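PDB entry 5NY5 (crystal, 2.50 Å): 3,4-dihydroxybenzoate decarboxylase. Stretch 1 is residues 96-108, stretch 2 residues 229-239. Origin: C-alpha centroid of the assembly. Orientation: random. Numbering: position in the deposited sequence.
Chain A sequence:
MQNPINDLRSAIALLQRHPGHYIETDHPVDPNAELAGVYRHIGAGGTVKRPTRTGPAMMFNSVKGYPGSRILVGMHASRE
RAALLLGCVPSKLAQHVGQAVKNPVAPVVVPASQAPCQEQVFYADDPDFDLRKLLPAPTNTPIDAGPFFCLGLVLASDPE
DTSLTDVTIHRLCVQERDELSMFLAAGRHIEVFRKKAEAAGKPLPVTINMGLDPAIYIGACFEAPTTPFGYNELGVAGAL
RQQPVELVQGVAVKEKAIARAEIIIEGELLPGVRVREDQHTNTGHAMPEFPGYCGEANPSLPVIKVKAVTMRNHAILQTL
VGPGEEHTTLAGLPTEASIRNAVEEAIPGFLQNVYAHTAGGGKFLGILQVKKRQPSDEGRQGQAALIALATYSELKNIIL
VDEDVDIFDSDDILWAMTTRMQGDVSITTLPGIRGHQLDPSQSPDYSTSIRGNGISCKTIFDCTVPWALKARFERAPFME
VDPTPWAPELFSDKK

Stretch 1 96-108: HVGQAVKNPVAPV
Stretch 2, residues 229-239: FGYNELGVAGA

V236 forms the apolar centre of the contact. The t rotamer of V236 (chi1 -170°) sets V236 CG1 3.7 Å from V101 CG2 and 4.0 Å from V97 CG1, and both of these valines are also t. One turn on, A239 directs CB toward stretch 1, 3.9 Å from A100 CB, a contact between two methyl groups; the axes of helices 96-101 and 234-239 approach to 8.7 Å, with their N-to-C directions 111° apart. A239 CB also lies 3.3 Å from N103 O and 4.2 Å from V105 CG2.

Beyond its helix, stretch 1 becomes extended (phi/psi -70/161 at P104, -117/119 at V105, -70/147 at A106) and crosses the second helix in register P104-G235, with CA atoms 4.3 Å apart. Glycine suits this crossing: an ideal CB on G235 would lie 2.6 Å from P104 CB, and one on G238 2.6 Å from V105 O. Farther along, P107 (C-gamma endo) packs CG 3.5 Å from G230 O and 4.2 Å from Y231 CB, against the type I turn Y231-L234.

The single cross-stretch hydrogen bond runs from V105 N to G235 O (2.9 Å, 164°). G235 O also accepts A239 N at 3.0 Å, while G235 CA makes a CA-H...O contact with V105 O at 3.2 Å. The contact buries 510 Å² in total.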

# COMPACT_ATOMS: atom_id res chain seq x y z
N HIS A 96 9.16 -15.48 38.08
CA HIS A 96 9.34 -15.64 39.52
C HIS A 96 8.52 -14.63 40.30
O HIS A 96 7.90 -14.98 41.31
CB HIS A 96 10.83 -15.52 39.87
CG HIS A 96 11.13 -15.76 41.31
ND1 HIS A 96 11.24 -14.73 42.23
CD2 HIS A 96 11.36 -16.90 41.99
CE1 HIS A 96 11.52 -15.24 43.41
NE2 HIS A 96 11.60 -16.55 43.30
N VAL A 97 8.49 -13.38 39.84
CA VAL A 97 7.68 -12.37 40.52
C VAL A 97 6.19 -12.64 40.29
O VAL A 97 5.38 -12.53 41.22
CB VAL A 97 8.08 -10.96 40.05
CG1 VAL A 97 7.23 -9.92 40.74
CG2 VAL A 97 9.56 -10.72 40.34
N GLY A 98 5.82 -12.98 39.06
CA GLY A 98 4.42 -13.28 38.77
C GLY A 98 3.89 -14.44 39.59
O GLY A 98 2.69 -14.50 39.88
N GLN A 99 4.76 -15.37 39.97
CA GLN A 99 4.35 -16.45 40.87
C GLN A 99 4.09 -15.91 42.27
O GLN A 99 3.16 -16.34 42.95
CB GLN A 99 5.41 -17.54 40.89
CG GLN A 99 5.17 -18.65 41.91
CD GLN A 99 4.10 -19.64 41.47
OE1 GLN A 99 3.43 -19.44 40.45
NE2 GLN A 99 3.94 -20.71 42.23
N ALA A 100 4.91 -14.95 42.72
CA ALA A 100 4.72 -14.39 44.05
C ALA A 100 3.51 -13.47 44.11
O ALA A 100 2.90 -13.32 45.17
CB ALA A 100 5.98 -13.63 44.49
N VAL A 101 3.15 -12.84 42.98
CA VAL A 101 1.97 -11.98 42.95
C VAL A 101 0.71 -12.78 43.23
O VAL A 101 -0.23 -12.28 43.86
CB VAL A 101 1.89 -11.26 41.59
CG1 VAL A 101 0.58 -10.49 41.46
CG2 VAL A 101 3.06 -10.31 41.42
N LYS A 102 0.67 -14.05 42.81
CA LYS A 102 -0.52 -14.86 42.96
C LYS A 102 -0.70 -15.40 44.38
O LYS A 102 -1.80 -15.85 44.71
CB LYS A 102 -0.50 -16.02 41.96
CG LYS A 102 -0.50 -15.56 40.51
CD LYS A 102 -0.36 -16.74 39.56
CE LYS A 102 -0.35 -16.26 38.12
NZ LYS A 102 0.72 -15.25 37.88
N ASN A 103 0.34 -15.37 45.20
CA ASN A 103 0.27 -15.86 46.58
C ASN A 103 0.92 -14.84 47.51
O ASN A 103 1.94 -15.12 48.15
CB ASN A 103 0.94 -17.22 46.71
CG ASN A 103 0.40 -18.23 45.72
OD1 ASN A 103 -0.45 -19.06 46.06
ND2 ASN A 103 0.88 -18.18 44.49
N PRO A 104 0.35 -13.65 47.63
CA PRO A 104 1.00 -12.59 48.41
C PRO A 104 0.97 -12.89 49.90
O PRO A 104 0.18 -13.70 50.39
CB PRO A 104 0.17 -11.35 48.08
CG PRO A 104 -1.18 -11.88 47.77
CD PRO A 104 -0.97 -13.22 47.11
N VAL A 105 1.86 -12.22 50.62
CA VAL A 105 1.92 -12.29 52.08
C VAL A 105 1.64 -10.90 52.62
O VAL A 105 2.38 -9.95 52.32
CB VAL A 105 3.28 -12.81 52.57
CG1 VAL A 105 3.37 -12.71 54.08
CG2 VAL A 105 3.48 -14.25 52.12
N ALA A 106 0.58 -10.78 53.41
CA ALA A 106 0.07 -9.48 53.80
C ALA A 106 1.03 -8.79 54.78
O ALA A 106 1.68 -9.44 55.59
CB ALA A 106 -1.30 -9.62 54.44
N PRO A 107 1.12 -7.46 54.71
CA PRO A 107 1.96 -6.73 55.66
C PRO A 107 1.39 -6.77 57.07
O PRO A 107 0.25 -7.18 57.32
CB PRO A 107 1.96 -5.30 55.10
CG PRO A 107 0.73 -5.22 54.27
CD PRO A 107 0.53 -6.58 53.68
N VAL A 108 2.23 -6.35 58.02
CA VAL A 108 1.90 -6.37 59.44
C VAL A 108 2.34 -5.05 60.06
O VAL A 108 3.43 -4.55 59.77
CB VAL A 108 2.57 -7.56 60.16
CG1 VAL A 108 2.40 -7.46 61.66
CG2 VAL A 108 2.00 -8.88 59.65
N PHE A 229 -7.87 -2.79 54.67
CA PHE A 229 -6.58 -2.37 55.21
C PHE A 229 -5.45 -3.22 54.62
O PHE A 229 -4.56 -3.69 55.32
CB PHE A 229 -6.58 -2.43 56.74
CG PHE A 229 -7.45 -1.39 57.39
CD1 PHE A 229 -6.94 -0.15 57.72
CD2 PHE A 229 -8.78 -1.66 57.68
CE1 PHE A 229 -7.74 0.81 58.33
CE2 PHE A 229 -9.58 -0.71 58.28
CZ PHE A 229 -9.06 0.53 58.60
N GLY A 230 -5.51 -3.41 53.31
CA GLY A 230 -4.68 -4.39 52.64
C GLY A 230 -3.27 -3.96 52.30
O GLY A 230 -2.33 -4.70 52.56
N TYR A 231 -3.12 -2.76 51.72
CA TYR A 231 -1.84 -2.32 51.17
C TYR A 231 -1.25 -3.42 50.28
O TYR A 231 -0.10 -3.83 50.44
CB TYR A 231 -0.87 -1.92 52.28
CG TYR A 231 -1.35 -0.80 53.18
CD1 TYR A 231 -1.17 0.53 52.83
CD2 TYR A 231 -1.98 -1.08 54.39
CE1 TYR A 231 -1.61 1.55 53.65
CE2 TYR A 231 -2.42 -0.07 55.21
CZ TYR A 231 -2.23 1.24 54.84
OH TYR A 231 -2.67 2.26 55.66
N ASN A 232 -2.07 -3.90 49.34
CA ASN A 232 -1.84 -5.20 48.73
C ASN A 232 -0.60 -5.25 47.85
O ASN A 232 -0.05 -6.34 47.65
CB ASN A 232 -3.07 -5.60 47.92
CG ASN A 232 -4.33 -5.65 48.77
OD1 ASN A 232 -5.04 -4.66 48.92
ND2 ASN A 232 -4.62 -6.82 49.33
N GLU A 233 -0.14 -4.12 47.32
CA GLU A 233 1.07 -4.15 46.51
C GLU A 233 2.29 -4.57 47.33
O GLU A 233 3.28 -5.02 46.76
CB GLU A 233 1.32 -2.79 45.86
CG GLU A 233 0.31 -2.42 44.79
CD GLU A 233 -0.92 -1.74 45.36
OE1 GLU A 233 -1.16 -0.56 45.01
OE2 GLU A 233 -1.63 -2.37 46.17
N LEU A 234 2.21 -4.44 48.66
CA LEU A 234 3.27 -4.93 49.53
C LEU A 234 3.24 -6.44 49.70
O LEU A 234 4.23 -7.01 50.17
CB LEU A 234 3.17 -4.26 50.90
CG LEU A 234 3.30 -2.73 50.93
CD1 LEU A 234 3.11 -2.20 52.34
CD2 LEU A 234 4.65 -2.31 50.38
N GLY A 235 2.14 -7.09 49.34
CA GLY A 235 2.04 -8.53 49.47
C GLY A 235 3.00 -9.28 48.58
O GLY A 235 3.36 -10.42 48.90
N VAL A 236 3.43 -8.68 47.47
CA VAL A 236 4.39 -9.33 46.59
C VAL A 236 5.75 -9.44 47.28
O VAL A 236 6.38 -10.50 47.28
CB VAL A 236 4.50 -8.57 45.26
CG1 VAL A 236 5.30 -9.37 44.25
CG2 VAL A 236 3.11 -8.26 44.72
N ALA A 237 6.21 -8.34 47.87
CA ALA A 237 7.49 -8.36 48.58
C ALA A 237 7.47 -9.35 49.73
O ALA A 237 8.43 -10.10 49.94
CB ALA A 237 7.83 -6.96 49.08
N GLY A 238 6.38 -9.37 50.50
CA GLY A 238 6.26 -10.35 51.57
C GLY A 238 6.32 -11.77 51.06
O GLY A 238 6.91 -12.65 51.70
N ALA A 239 5.72 -12.03 49.90
CA ALA A 239 5.79 -13.36 49.31
C ALA A 239 7.19 -13.65 48.78
O ALA A 239 7.67 -14.79 48.87
CB ALA A 239 4.76 -13.50 48.20